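Local atomic coordinates of V-type ATP synthase alpha chain (PDB entry 5BN3), a protein that forms the A subunit of an archaeal V-type rotary complex, with a P-loop nucleotide-binding domain joined to beta-barrel, barrel-sandwich and helical C-terminal domains. Residues 232-237 / 257-262; 279-284 / 302-307; 507-512 / 542-547; 517-522 / 561-566. All coordinates share one frame; numbering follows the deposited sequence.

Contact 1 of 4, residues 232-237 / 257-262; sequences LNQQIA and MTEVLE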
loop_
_atom_site.group_PDB
_atom_site.type_symbol
_atom_site.label_atom_id
_atom_site.label_comp_id
_atom_site.label_asym_id
_atom_site.label_seq_id
_atom_site.Cartn_x
_atom_site.Cartn_y
_atom_site.Cartn_z
ATOM N N LEU A 232 -25.912 15.532 -12.783
ATOM C CA LEU A 232 -26.204 16.433 -11.671
ATOM C C LEU A 232 -25.788 17.861 -11.989
ATOM O O LEU A 232 -26.541 18.797 -11.737
ATOM C CB LEU A 232 -25.517 15.962 -10.385
ATOM C CG LEU A 232 -25.863 16.806 -9.154
ATOM C CD1 LEU A 232 -27.356 16.760 -8.903
ATOM C CD2 LEU A 232 -25.109 16.341 -7.921
ATOM N N ASN A 233 -24.595 18.028 -12.548
ATOM C CA ASN A 233 -24.123 19.357 -12.929
ATOM C C ASN A 233 -24.948 19.968 -14.060
ATOM O O ASN A 233 -25.203 21.174 -14.064
ATOM C CB ASN A 233 -22.638 19.320 -13.300
ATOM C CG ASN A 233 -21.732 19.560 -12.106
ATOM O OD1 ASN A 233 -21.408 20.703 -11.777
ATOM N ND2 ASN A 233 -21.315 18.482 -11.450
ATOM N N GLN A 234 -25.364 19.134 -15.011
ATOM C CA GLN A 234 -26.212 19.588 -16.111
ATOM C C GLN A 234 -27.596 19.998 -15.617
ATOM O O GLN A 234 -28.184 20.950 -16.128
ATOM C CB GLN A 234 -26.331 18.506 -17.192
ATOM C CG GLN A 234 -25.083 18.343 -18.056
ATOM C CD GLN A 234 -25.215 17.230 -19.081
ATOM O OE1 GLN A 234 -26.140 16.417 -19.020
ATOM N NE2 GLN A 234 -24.287 17.190 -20.031
ATOM N N GLN A 235 -28.113 19.270 -14.631
ATOM C CA GLN A 235 -29.386 19.621 -14.002
ATOM C C GLN A 235 -29.302 20.977 -13.321
ATOM O O GLN A 235 -30.226 21.783 -13.406
ATOM C CB GLN A 235 -29.797 18.559 -12.979
ATOM C CG GLN A 235 -30.341 17.286 -13.596
ATOM C CD GLN A 235 -31.544 17.538 -14.483
ATOM O OE1 GLN A 235 -31.436 17.533 -15.709
ATOM N NE2 GLN A 235 -32.699 17.754 -13.866
ATOM N N ILE A 236 -28.193 21.216 -12.630
ATOM C CA ILE A 236 -27.953 22.515 -12.019
ATOM C C ILE A 236 -27.850 23.583 -13.108
ATOM O O ILE A 236 -28.476 24.630 -13.009
ATOM C CB ILE A 236 -26.673 22.506 -11.155
ATOM C CG1 ILE A 236 -26.831 21.527 -9.987
ATOM C CG2 ILE A 236 -26.366 23.898 -10.637
ATOM C CD1 ILE A 236 -25.576 21.353 -9.156
ATOM N N ALA A 237 -27.078 23.306 -14.154
ATOM C CA ALA A 237 -26.942 24.242 -15.268
ATOM C C ALA A 237 -28.291 24.561 -15.920
ATOM O O ALA A 237 -28.500 25.670 -16.414
ATOM C CB ALA A 237 -25.968 23.695 -16.294
ATOM N N MET A 257 -20.962 17.634 -24.300
ATOM C CA MET A 257 -21.059 19.021 -24.738
ATOM C C MET A 257 -22.113 19.143 -25.835
ATOM O O MET A 257 -22.923 20.072 -25.834
ATOM C CB MET A 257 -19.700 19.514 -25.245
ATOM C CG MET A 257 -18.556 19.374 -24.248
ATOM S SD MET A 257 -18.585 20.599 -22.921
ATOM C CE MET A 257 -19.594 19.769 -21.693
ATOM N N THR A 258 -22.096 18.190 -26.764
ATOM C CA THR A 258 -23.067 18.140 -27.854
ATOM C C THR A 258 -24.494 17.988 -27.323
ATOM O O THR A 258 -25.432 18.574 -27.865
ATOM C CB THR A 258 -22.756 16.975 -28.815
ATOM O OG1 THR A 258 -21.364 16.999 -29.166
ATOM C CG2 THR A 258 -23.596 17.081 -30.072
ATOM N N GLU A 259 -24.650 17.200 -26.263
ATOM C CA GLU A 259 -25.950 17.007 -25.617
ATOM C C GLU A 259 -26.549 18.331 -25.145
ATOM O O GLU A 259 -27.734 18.598 -25.357
ATOM C CB GLU A 259 -25.815 16.042 -24.435
ATOM C CG GLU A 259 -26.960 16.105 -23.428
ATOM C CD GLU A 259 -28.205 15.363 -23.888
ATOM O OE1 GLU A 259 -28.193 14.800 -25.002
ATOM O OE2 GLU A 259 -29.197 15.340 -23.126
ATOM N N VAL A 260 -25.722 19.158 -24.511
ATOM C CA VAL A 260 -26.153 20.473 -24.053
ATOM C C VAL A 260 -26.562 21.349 -25.237
ATOM O O VAL A 260 -27.583 22.033 -25.190
ATOM C CB VAL A 260 -25.044 21.170 -23.240
ATOM C CG1 VAL A 260 -25.464 22.578 -22.865
ATOM C CG2 VAL A 260 -24.718 20.367 -21.993
ATOM N N LEU A 261 -25.766 21.310 -26.304
ATOM C CA LEU A 261 -26.060 22.058 -27.524
ATOM C C LEU A 261 -27.395 21.647 -28.138
ATOM O O LEU A 261 -28.100 22.475 -28.715
ATOM C CB LEU A 261 -24.945 21.861 -28.555
ATOM C CG LEU A 261 -23.593 22.521 -28.291
ATOM C CD1 LEU A 261 -22.597 22.159 -29.387
ATOM C CD2 LEU A 261 -23.756 24.022 -28.204
ATOM N N GLU A 262 -27.741 20.370 -28.011
ATOM C CA GLU A 262 -28.970 19.845 -28.602
ATOM C C GLU A 262 -30.216 20.126 -27.760
ATOM O O GLU A 262 -31.288 20.386 -28.303
ATOM C CB GLU A 262 -28.848 18.335 -28.850
ATOM C CG GLU A 262 -27.898 17.946 -29.979
ATOM C CD GLU A 262 -27.965 16.467 -30.318
ATOM O OE1 GLU A 262 -28.814 15.757 -29.735
ATOM O OE2 GLU A 262 -27.172 16.012 -31.172
#

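Contact 2 of 4, residues 279-284 / 302-307; sequences RTILIA and ATIGEY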
loop_
_atom_site.group_PDB
_atom_site.type_symbol
_atom_site.label_atom_id
_atom_site.label_comp_id
_atom_site.label_asym_id
_atom_site.label_seq_id
_atom_site.Cartn_x
_atom_site.Cartn_y
_atom_site.Cartn_z
ATOM N N ARG A 279 -28.742 32.159 -21.693
ATOM C CA ARG A 279 -28.044 32.536 -20.461
ATOM C C ARG A 279 -26.820 31.655 -20.228
ATOM O O ARG A 279 -26.149 31.768 -19.201
ATOM C CB ARG A 279 -28.976 32.425 -19.248
ATOM C CG ARG A 279 -29.233 30.987 -18.789
ATOM C CD ARG A 279 -29.843 30.931 -17.394
ATOM N NE ARG A 279 -30.008 29.556 -16.919
ATOM C CZ ARG A 279 -30.437 29.228 -15.704
ATOM N NH1 ARG A 279 -30.743 30.175 -14.829
ATOM N NH2 ARG A 279 -30.554 27.954 -15.361
ATOM N N THR A 280 -26.526 30.792 -21.193
ATOM C CA THR A 280 -25.499 29.770 -21.016
ATOM C C THR A 280 -24.253 30.000 -21.876
ATOM O O THR A 280 -24.351 30.364 -23.050
ATOM C CB THR A 280 -26.081 28.376 -21.318
ATOM O OG1 THR A 280 -27.256 28.170 -20.524
ATOM C CG2 THR A 280 -25.067 27.285 -21.006
ATOM N N ILE A 281 -23.085 29.794 -21.275
ATOM C CA ILE A 281 -21.819 29.795 -22.005
ATOM C C ILE A 281 -21.148 28.437 -21.831
ATOM O O ILE A 281 -20.996 27.953 -20.706
ATOM C CB ILE A 281 -20.871 30.893 -21.492
ATOM C CG1 ILE A 281 -21.547 32.262 -21.576
ATOM C CG2 ILE A 281 -19.570 30.894 -22.285
ATOM C CD1 ILE A 281 -20.728 33.382 -20.977
ATOM N N LEU A 282 -20.748 27.825 -22.942
ATOM C CA LEU A 282 -20.121 26.507 -22.907
ATOM C C LEU A 282 -18.634 26.595 -23.218
ATOM O O LEU A 282 -18.234 27.180 -24.227
ATOM C CB LEU A 282 -20.796 25.559 -23.903
ATOM C CG LEU A 282 -22.270 25.210 -23.699
ATOM C CD1 LEU A 282 -22.692 24.083 -24.631
ATOM C CD2 LEU A 282 -22.529 24.827 -22.260
ATOM N N ILE A 283 -17.816 26.017 -22.343
ATOM C CA ILE A 283 -16.380 25.917 -22.581
ATOM C C ILE A 283 -15.977 24.447 -22.630
ATOM O O ILE A 283 -16.066 23.733 -21.629
ATOM C CB ILE A 283 -15.585 26.656 -21.499
ATOM C CG1 ILE A 283 -15.948 28.141 -21.529
ATOM C CG2 ILE A 283 -14.092 26.478 -21.714
ATOM C CD1 ILE A 283 -15.541 28.889 -20.303
ATOM N N ALA A 284 -15.536 24.002 -23.802
ATOM C CA ALA A 284 -15.275 22.584 -24.028
ATOM C C ALA A 284 -13.823 22.295 -24.372
ATOM O O ALA A 284 -13.336 22.705 -25.425
ATOM C CB ALA A 284 -16.178 22.052 -25.128
ATOM N N ALA A 302 -13.617 30.758 -15.099
ATOM C CA ALA A 302 -13.644 31.543 -13.874
ATOM C C ALA A 302 -13.609 33.034 -14.191
ATOM O O ALA A 302 -14.338 33.822 -13.588
ATOM C CB ALA A 302 -12.477 31.163 -12.982
ATOM N N THR A 303 -12.748 33.414 -15.131
ATOM C CA THR A 303 -12.605 34.813 -15.533
ATOM C C THR A 303 -13.892 35.371 -16.134
ATOM O O THR A 303 -14.310 36.484 -15.805
ATOM C CB THR A 303 -11.453 34.983 -16.544
ATOM O OG1 THR A 303 -10.222 34.586 -15.928
ATOM C CG2 THR A 303 -11.343 36.432 -16.984
ATOM N N ILE A 304 -14.513 34.597 -17.021
ATOM C CA ILE A 304 -15.789 34.981 -17.615
ATOM C C ILE A 304 -16.865 35.080 -16.530
ATOM O O ILE A 304 -17.714 35.974 -16.566
ATOM C CB ILE A 304 -16.212 33.976 -18.710
ATOM C CG1 ILE A 304 -15.221 34.023 -19.879
ATOM C CG2 ILE A 304 -17.619 34.266 -19.196
ATOM C CD1 ILE A 304 -15.484 32.977 -20.956
ATOM N N GLY A 305 -16.815 34.172 -15.558
ATOM C CA GLY A 305 -17.735 34.208 -14.431
ATOM C C GLY A 305 -17.596 35.475 -13.614
ATOM O O GLY A 305 -18.596 36.082 -13.220
ATOM N N GLU A 306 -16.353 35.869 -13.356
ATOM C CA GLU A 306 -16.073 37.097 -12.625
ATOM C C GLU A 306 -16.566 38.308 -13.406
ATOM O O GLU A 306 -17.045 39.276 -12.820
ATOM C CB GLU A 306 -14.569 37.236 -12.374
ATOM C CG GLU A 306 -13.990 36.267 -11.359
ATOM C CD GLU A 306 -12.489 36.426 -11.219
ATOM O OE1 GLU A 306 -11.825 36.712 -12.240
ATOM O OE2 GLU A 306 -11.972 36.272 -10.092
ATOM N N TYR A 307 -16.432 38.245 -14.728
ATOM C CA TYR A 307 -16.833 39.341 -15.608
ATOM C C TYR A 307 -18.321 39.649 -15.496
ATOM O O TYR A 307 -18.718 40.809 -15.384
ATOM C CB TYR A 307 -16.457 39.015 -17.059
ATOM C CG TYR A 307 -17.027 39.966 -18.090
ATOM C CD1 TYR A 307 -16.613 41.290 -18.149
ATOM C CD2 TYR A 307 -17.964 39.532 -19.017
ATOM C CE1 TYR A 307 -17.129 42.158 -19.097
ATOM C CE2 TYR A 307 -18.484 40.392 -19.966
ATOM C CZ TYR A 307 -18.062 41.702 -20.000
ATOM O OH TYR A 307 -18.578 42.559 -20.944
#

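Contact 3 of 4, residues 507-512 / 542-547; sequences IELMRI and IKLRYK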
loop_
_atom_site.group_PDB
_atom_site.type_symbol
_atom_site.label_atom_id
_atom_site.label_comp_id
_atom_site.label_asym_id
_atom_site.label_seq_id
_atom_site.Cartn_x
_atom_site.Cartn_y
_atom_site.Cartn_z
ATOM N N ILE A 507 -41.485 22.006 -1.026
ATOM C CA ILE A 507 -42.075 22.240 0.292
ATOM C C ILE A 507 -43.322 21.381 0.509
ATOM O O ILE A 507 -43.479 20.758 1.562
ATOM C CB ILE A 507 -42.448 23.730 0.499
ATOM C CG1 ILE A 507 -41.213 24.632 0.389
ATOM C CG2 ILE A 507 -43.131 23.930 1.841
ATOM C CD1 ILE A 507 -40.041 24.189 1.234
ATOM N N GLU A 508 -44.203 21.349 -0.488
ATOM C CA GLU A 508 -45.438 20.572 -0.397
ATOM C C GLU A 508 -45.177 19.087 -0.186
ATOM O O GLU A 508 -45.903 18.426 0.555
ATOM C CB GLU A 508 -46.307 20.783 -1.639
ATOM C CG GLU A 508 -47.081 22.088 -1.628
ATOM C CD GLU A 508 -48.021 22.196 -0.443
ATOM O OE1 GLU A 508 -48.871 21.296 -0.271
ATOM O OE2 GLU A 508 -47.909 23.177 0.321
ATOM N N LEU A 509 -44.140 18.571 -0.840
ATOM C CA LEU A 509 -43.731 17.185 -0.647
ATOM C C LEU A 509 -43.301 16.932 0.794
ATOM O O LEU A 509 -43.665 15.915 1.384
ATOM C CB LEU A 509 -42.595 16.817 -1.607
ATOM C CG LEU A 509 -43.008 16.305 -2.987
ATOM C CD1 LEU A 509 -41.789 16.010 -3.847
ATOM C CD2 LEU A 509 -43.860 15.064 -2.831
ATOM N N MET A 510 -42.530 17.860 1.354
ATOM C CA MET A 510 -42.078 17.752 2.739
ATOM C C MET A 510 -43.267 17.779 3.698
ATOM O O MET A 510 -43.308 17.028 4.672
ATOM C CB MET A 510 -41.105 18.890 3.080
ATOM C CG MET A 510 -39.857 18.939 2.210
ATOM S SD MET A 510 -38.749 20.311 2.606
ATOM C CE MET A 510 -38.271 19.871 4.275
ATOM N N ARG A 511 -44.236 18.641 3.406
ATOM C CA ARG A 511 -45.403 18.816 4.267
ATOM C C ARG A 511 -46.321 17.598 4.291
ATOM O O ARG A 511 -46.810 17.211 5.350
ATOM C CB ARG A 511 -46.186 20.067 3.855
ATOM C CG ARG A 511 -45.556 21.364 4.337
ATOM C CD ARG A 511 -46.303 22.581 3.822
ATOM N NE ARG A 511 -45.758 23.815 4.380
ATOM C CZ ARG A 511 -45.864 25.010 3.809
ATOM N NH1 ARG A 511 -46.492 25.139 2.648
ATOM N NH2 ARG A 511 -45.333 26.074 4.394
ATOM N N ILE A 512 -46.547 16.990 3.130
ATOM C CA ILE A 512 -47.416 15.819 3.048
ATOM C C ILE A 512 -46.750 14.571 3.639
ATOM O O ILE A 512 -47.420 13.729 4.240
ATOM C CB ILE A 512 -47.914 15.571 1.602
ATOM C CG1 ILE A 512 -48.972 14.466 1.573
ATOM C CG2 ILE A 512 -46.761 15.232 0.672
ATOM C CD1 ILE A 512 -50.175 14.758 2.438
ATOM N N ILE A 542 -45.301 8.536 -2.975
ATOM C CA ILE A 542 -44.087 8.225 -3.727
ATOM C C ILE A 542 -44.209 8.585 -5.217
ATOM O O ILE A 542 -43.228 8.987 -5.848
ATOM C CB ILE A 542 -43.691 6.734 -3.527
ATOM C CG1 ILE A 542 -43.156 6.523 -2.106
ATOM C CG2 ILE A 542 -42.648 6.291 -4.533
ATOM C CD1 ILE A 542 -42.838 5.076 -1.766
ATOM N N LYS A 543 -45.419 8.477 -5.761
ATOM C CA LYS A 543 -45.663 8.759 -7.175
ATOM C C LYS A 543 -45.905 10.240 -7.470
ATOM O O LYS A 543 -45.974 10.638 -8.634
ATOM C CB LYS A 543 -46.852 7.934 -7.677
ATOM C CG LYS A 543 -46.630 6.431 -7.649
ATOM C CD LYS A 543 -47.945 5.677 -7.798
ATOM C CE LYS A 543 -48.686 6.083 -9.061
ATOM N NZ LYS A 543 -49.996 5.386 -9.187
ATOM N N LEU A 544 -46.029 11.048 -6.419
ATOM C CA LEU A 544 -46.351 12.473 -6.548
ATOM C C LEU A 544 -45.412 13.250 -7.470
ATOM O O LEU A 544 -45.866 14.009 -8.326
ATOM C CB LEU A 544 -46.371 13.142 -5.171
ATOM C CG LEU A 544 -47.640 13.034 -4.326
ATOM C CD1 LEU A 544 -47.405 13.587 -2.933
ATOM C CD2 LEU A 544 -48.763 13.792 -4.998
ATOM N N ARG A 545 -44.108 13.052 -7.291
ATOM C CA ARG A 545 -43.093 13.818 -8.018
ATOM C C ARG A 545 -43.176 13.665 -9.535
ATOM O O ARG A 545 -42.676 14.510 -10.278
ATOM C CB ARG A 545 -41.684 13.464 -7.521
ATOM C CG ARG A 545 -41.312 11.984 -7.637
ATOM C CD ARG A 545 -39.924 11.714 -7.059
ATOM N NE ARG A 545 -39.570 10.295 -7.078
ATOM C CZ ARG A 545 -38.821 9.720 -8.013
ATOM N NH1 ARG A 545 -38.336 10.440 -9.014
ATOM N NH2 ARG A 545 -38.554 8.424 -7.946
ATOM N N TYR A 546 -43.817 12.593 -9.991
ATOM C CA TYR A 546 -43.973 12.353 -11.421
ATOM C C TYR A 546 -45.173 13.080 -12.023
ATOM O O TYR A 546 -45.451 12.941 -13.216
ATOM C CB TYR A 546 -44.090 10.852 -11.696
ATOM C CG TYR A 546 -42.769 10.128 -11.660
ATOM C CD1 TYR A 546 -41.839 10.300 -12.674
ATOM C CD2 TYR A 546 -42.455 9.266 -10.620
ATOM C CE1 TYR A 546 -40.632 9.640 -12.651
ATOM C CE2 TYR A 546 -41.247 8.600 -10.590
ATOM C CZ TYR A 546 -40.341 8.793 -11.609
ATOM O OH TYR A 546 -39.136 8.136 -11.588
ATOM N N LYS A 547 -45.883 13.853 -11.210
ATOM C CA LYS A 547 -47.109 14.489 -11.684
ATOM C C LYS A 547 -46.921 15.936 -12.139
ATOM O O LYS A 547 -45.970 16.604 -11.730
ATOM C CB LYS A 547 -48.233 14.336 -10.653
ATOM C CG LYS A 547 -48.721 12.892 -10.570
ATOM C CD LYS A 547 -49.852 12.681 -9.574
ATOM C CE LYS A 547 -50.361 11.244 -9.660
ATOM N NZ LYS A 547 -51.230 10.858 -8.518
#

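Contact 4 of 4, residues 517-522 / 561-566; sequences YVTVKQ and QEILSL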
loop_
_atom_site.group_PDB
_atom_site.type_symbol
_atom_site.label_atom_id
_atom_site.label_comp_id
_atom_site.label_asym_id
_atom_site.label_seq_id
_atom_site.Cartn_x
_atom_site.Cartn_y
_atom_site.Cartn_z
ATOM N N TYR A 517 -46.471 11.198 8.437
ATOM C CA TYR A 517 -45.634 10.714 9.532
ATOM C C TYR A 517 -46.299 10.871 10.895
ATOM O O TYR A 517 -46.345 9.922 11.679
ATOM C CB TYR A 517 -44.291 11.448 9.521
ATOM C CG TYR A 517 -43.297 10.973 10.557
ATOM C CD1 TYR A 517 -43.089 9.621 10.783
ATOM C CD2 TYR A 517 -42.547 11.879 11.289
ATOM C CE1 TYR A 517 -42.174 9.187 11.721
ATOM C CE2 TYR A 517 -41.626 11.454 12.228
ATOM C CZ TYR A 517 -41.446 10.107 12.439
ATOM O OH TYR A 517 -40.536 9.670 13.371
ATOM N N VAL A 518 -46.807 12.069 11.174
ATOM C CA VAL A 518 -47.437 12.348 12.462
ATOM C C VAL A 518 -48.703 11.514 12.668
ATOM O O VAL A 518 -49.054 11.175 13.800
ATOM C CB VAL A 518 -47.756 13.854 12.642
ATOM C CG1 VAL A 518 -46.490 14.685 12.545
ATOM C CG2 VAL A 518 -48.763 14.323 11.611
ATOM N N THR A 519 -49.376 11.180 11.572
ATOM C CA THR A 519 -50.577 10.355 11.624
ATOM C C THR A 519 -50.243 8.899 11.946
ATOM O O THR A 519 -50.842 8.299 12.842
ATOM C CB THR A 519 -51.349 10.411 10.296
ATOM O OG1 THR A 519 -51.766 11.759 10.043
ATOM C CG2 THR A 519 -52.568 9.505 10.349
ATOM N N VAL A 520 -49.288 8.339 11.208
ATOM C CA VAL A 520 -48.860 6.955 11.398
ATOM C C VAL A 520 -48.351 6.703 12.819
ATOM O O VAL A 520 -48.658 5.677 13.425
ATOM C CB VAL A 520 -47.782 6.558 10.363
ATOM C CG1 VAL A 520 -47.233 5.177 10.657
ATOM C CG2 VAL A 520 -48.364 6.594 8.964
ATOM N N LYS A 521 -47.587 7.655 13.349
ATOM C CA LYS A 521 -47.065 7.558 14.709
ATOM C C LYS A 521 -48.189 7.506 15.742
ATOM O O LYS A 521 -48.148 6.705 16.676
ATOM C CB LYS A 521 -46.133 8.722 14.995
ATOM N N GLN A 522 -49.189 8.364 15.567
ATOM C CA GLN A 522 -50.342 8.405 16.461
ATOM C C GLN A 522 -51.123 7.093 16.434
ATOM O O GLN A 522 -51.762 6.719 17.417
ATOM C CB GLN A 522 -51.251 9.566 16.088
ATOM N N GLN A 561 -57.163 13.976 2.624
ATOM C CA GLN A 561 -58.425 13.425 3.111
ATOM C C GLN A 561 -58.227 11.966 3.483
ATOM O O GLN A 561 -58.651 11.524 4.548
ATOM C CB GLN A 561 -59.533 13.525 2.059
ATOM C CG GLN A 561 -59.451 14.713 1.119
ATOM C CD GLN A 561 -59.262 16.038 1.832
ATOM O OE1 GLN A 561 -59.834 16.277 2.895
ATOM N NE2 GLN A 561 -58.449 16.910 1.244
ATOM N N GLU A 562 -57.568 11.228 2.594
ATOM C CA GLU A 562 -57.317 9.803 2.783
ATOM C C GLU A 562 -56.563 9.537 4.084
ATOM O O GLU A 562 -56.647 8.448 4.653
ATOM C CB GLU A 562 -56.549 9.243 1.586
ATOM C CG GLU A 562 -56.775 7.766 1.325
ATOM C CD GLU A 562 -56.298 7.349 -0.051
ATOM O OE1 GLU A 562 -56.045 8.241 -0.889
ATOM O OE2 GLU A 562 -56.174 6.130 -0.298
ATOM N N ILE A 563 -55.834 10.544 4.554
ATOM C CA ILE A 563 -55.281 10.519 5.901
ATOM C C ILE A 563 -56.417 10.853 6.877
ATOM O O ILE A 563 -56.374 11.844 7.609
ATOM C CB ILE A 563 -54.083 11.487 6.040
ATOM C CG1 ILE A 563 -53.029 11.178 4.974
ATOM C CG2 ILE A 563 -53.429 11.359 7.395
ATOM C CD1 ILE A 563 -51.802 12.066 5.046
ATOM N N LEU A 564 -57.454 10.021 6.845
ATOM C CA LEU A 564 -58.559 10.115 7.784
ATOM C C LEU A 564 -58.368 9.034 8.829
ATOM O O LEU A 564 -58.762 7.885 8.626
ATOM C CB LEU A 564 -59.884 9.928 7.074
ATOM N N SER A 565 -57.753 9.408 9.944
ATOM C CA SER A 565 -57.471 8.470 11.021
ATOM C C SER A 565 -58.689 8.275 11.915
ATOM O O SER A 565 -58.612 7.611 12.949
ATOM C CB SER A 565 -56.273 8.952 11.840
ATOM O OG SER A 565 -56.337 10.348 12.074
ATOM N N LEU A 566 -59.811 8.859 11.503
ATOM C CA LEU A 566 -61.063 8.754 12.241
ATOM C C LEU A 566 -61.640 7.345 12.151
ATOM O O LEU A 566 -61.162 6.422 12.811
ATOM C CB LEU A 566 -62.065 9.769 11.717
#

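Contact 1 of 4, residues 232-237 / 257-262
Gln234 reaches from the P-loop helix 229-239 to Val260 on helix 254-263, joining two helices on one face of the mixed, mostly parallel sheet in the P-loop nucleotide-binding domain. The helices stay well apart: the closest CA atoms, those of Gln234 and Val260, are 8.0 Å from each other, and one long side chain spans most of that distance. Its CG lies beside the backbone N and the chain then runs straight out (chi2 178°), bringing the amide end obliquely across the valine. Gln234 NE2 meets Val260 CG2 at 3.8 Å, a van der Waals touch.

The firmer packing lies on the sheet side. There Gln234 and Met257 both rest on Tyr247 of strand 244-250, and buried Val260 packs on Leu282 of the next strand. Away from the sheet the fit loosens. Glu259 is partly exposed and lends only its aliphatic part, with its carboxylate lying farther from the glutamine; it also packs on Val106 of the NEQ263 chain, which runs along helix 254-263. The bound ADP is about 7 Å from the Gln234 side chain. On this looser side the nearest approach is Gln234 NE2 to Glu259 CG, 4.5 Å.

Contact 2 of 4, residues 279-284 / 302-307
This is a wholly apolar, buried helix-on-sheet contact in the nucleotide-binding domain, in which Ile304 of helix 293-309 faces Ile281 and Ile283 of strand 280-285. The two strand residues are two apart, so both project from the same face of the sheet, and the helix answers them with a single residue that uses both of its branches. Ile304 CG2 takes the lower-numbered partner: it lies 3.7 Å from Ile281 CD1, the two side chains meeting at a slant. The longer arm goes to the other isoleucine. With CG1 beside the backbone N (chi1 -65°) and the chain extended beyond it (chi2 175°), the arm carries Ile304 CD1 toward the strand, where it meets Ile283 CD1 tip to tip at 4.1 Å.

The setting is a beta-alpha-beta crossover. Strand 280-285 leads into helix 293-309, which returns to strand 314-320, and strand 244-250 lies between the two parallel strands in the sheet. Ile246 of that middle strand fits the arrangement, since both Ile283 and Ile304 also pack on it. The sheet's other face is covered separately: Leu282, between the two isoleucines, points to the opposite face, where helix 254-263 lies and Leu261 packs on it. Phe308, one turn along from Ile304, closes over Ile281. Polar groups of the helix are engaged away from the strand, where Glu306 forms a salt bridge with Arg359, Thr303 OG1 bonds to the same arginine, and the hydroxyl of Tyr307 is hydrogen-bonded to His142 NE2.

Contact 3 of 4, residues 507-512 / 542-547
In the helical C-terminal domain, Leu509 and Ile512 of helix 503-523 pack against Leu544 in the turn that follows helix 537-542. Leu544 sits at the middle of this buried, apolar contact. The two leucines lie alongside each other and point in opposite directions, so that Leu509 CD2 touches both Leu544 CD1 at 3.8 Å and Leu544 CB at 3.9 Å. One helical turn further on, Ile512 comes in at a slant. Its CG1 is anti to the backbone N (chi1 -172°), which places CG2 between the N and the carbonyl carbon; from there Ile512 CG2 reaches Leu544 CD1 at 4.0 Å. The turn is tied by its own backbone, Lys547 N bonding to Leu544 O.

Arg545 touches the helix with its base alone, Leu509 CD1 lying 4.5 Å from Arg545 CB. The rest of the side chain leads off to a salt bridge with Asp498 and a hydrogen bond from NE to Glu486 O, polar partners that fix the charged end. The Arg545 side chain lies about 8 Å from the bound ADP, and the neighbouring Tyr546 packs on Asp492 of the ADP pocket. Tyr546 CE2 sits 3.6 Å above the Arg545 guanidinium plane, offset toward its rim.

Contact 4 of 4, residues 517-522 / 561-566
Thr519, on helix 503-523 of the C-terminal helical domain, packs against Ile563, the centre of an inverse gamma turn just past the end of helix 552-562. The touch is made by one methyl: Ile563 CG2 settles against the whole branched end of the threonine, 3.2 Å from Thr519 OG1 and 3.6 Å from Thr519 CG2. For a methyl against a hydroxyl oxygen that is close packing, and the two side chains cross at an angle. The threonine hydroxyl is already engaged within its own helix, hydrogen-bonded to Lys515 O one turn back. That bond suits a rotation that sets OG1 beside the backbone N (chi1 -62°) and leaves the methyl anti to it, facing the tail of the chain.

The next shell explains how the isoleucine gets there. Ile563 is the first residue to leave helical backbone angles, with phi/psi of -78°/60°, and a weak bond from Leu564 N to Glu562 O closes the tight bend around it. Behind the threonine, Tyr517 and Val520 hold the helix to helix 472-489 through Ile476, with Tyr517 reaching helix 441-458 as well.

Outward from this the contact thins into solvent. Leu564 and Leu566 are modelled only to CB, consistent with a mobile chain end. Exposed Ser565 packs on Leu523 and adds one loose touch to the threonine: its CB lies 4.0 Å from Thr519 CG2.

How the contacts relate
The four contacts form two pairs, the first complete before the second begins. Contacts 1 and 2, centres 14 Å apart, belong to the nucleotide-binding domain: helix 254-263 leads into strand 280-285 and packs on it, Met257 SD meeting Ala284 CB at 3.6 Å. The helices of contact 1 cover one face of the sheet and helix 293-309 of contact 2 the other. Contacts 3 and 4, centres 17 Å apart, share helix 503-523 and alternate along the sequence, so the chain end folds back along it; Ile512 CD1 and Ile563 CD1 meet at 4.1 Å. Contacts 1 and 3 approach the bound ADP from different domains, centres 26 Å apart; contacts 2 and 4 are 50 Å apart.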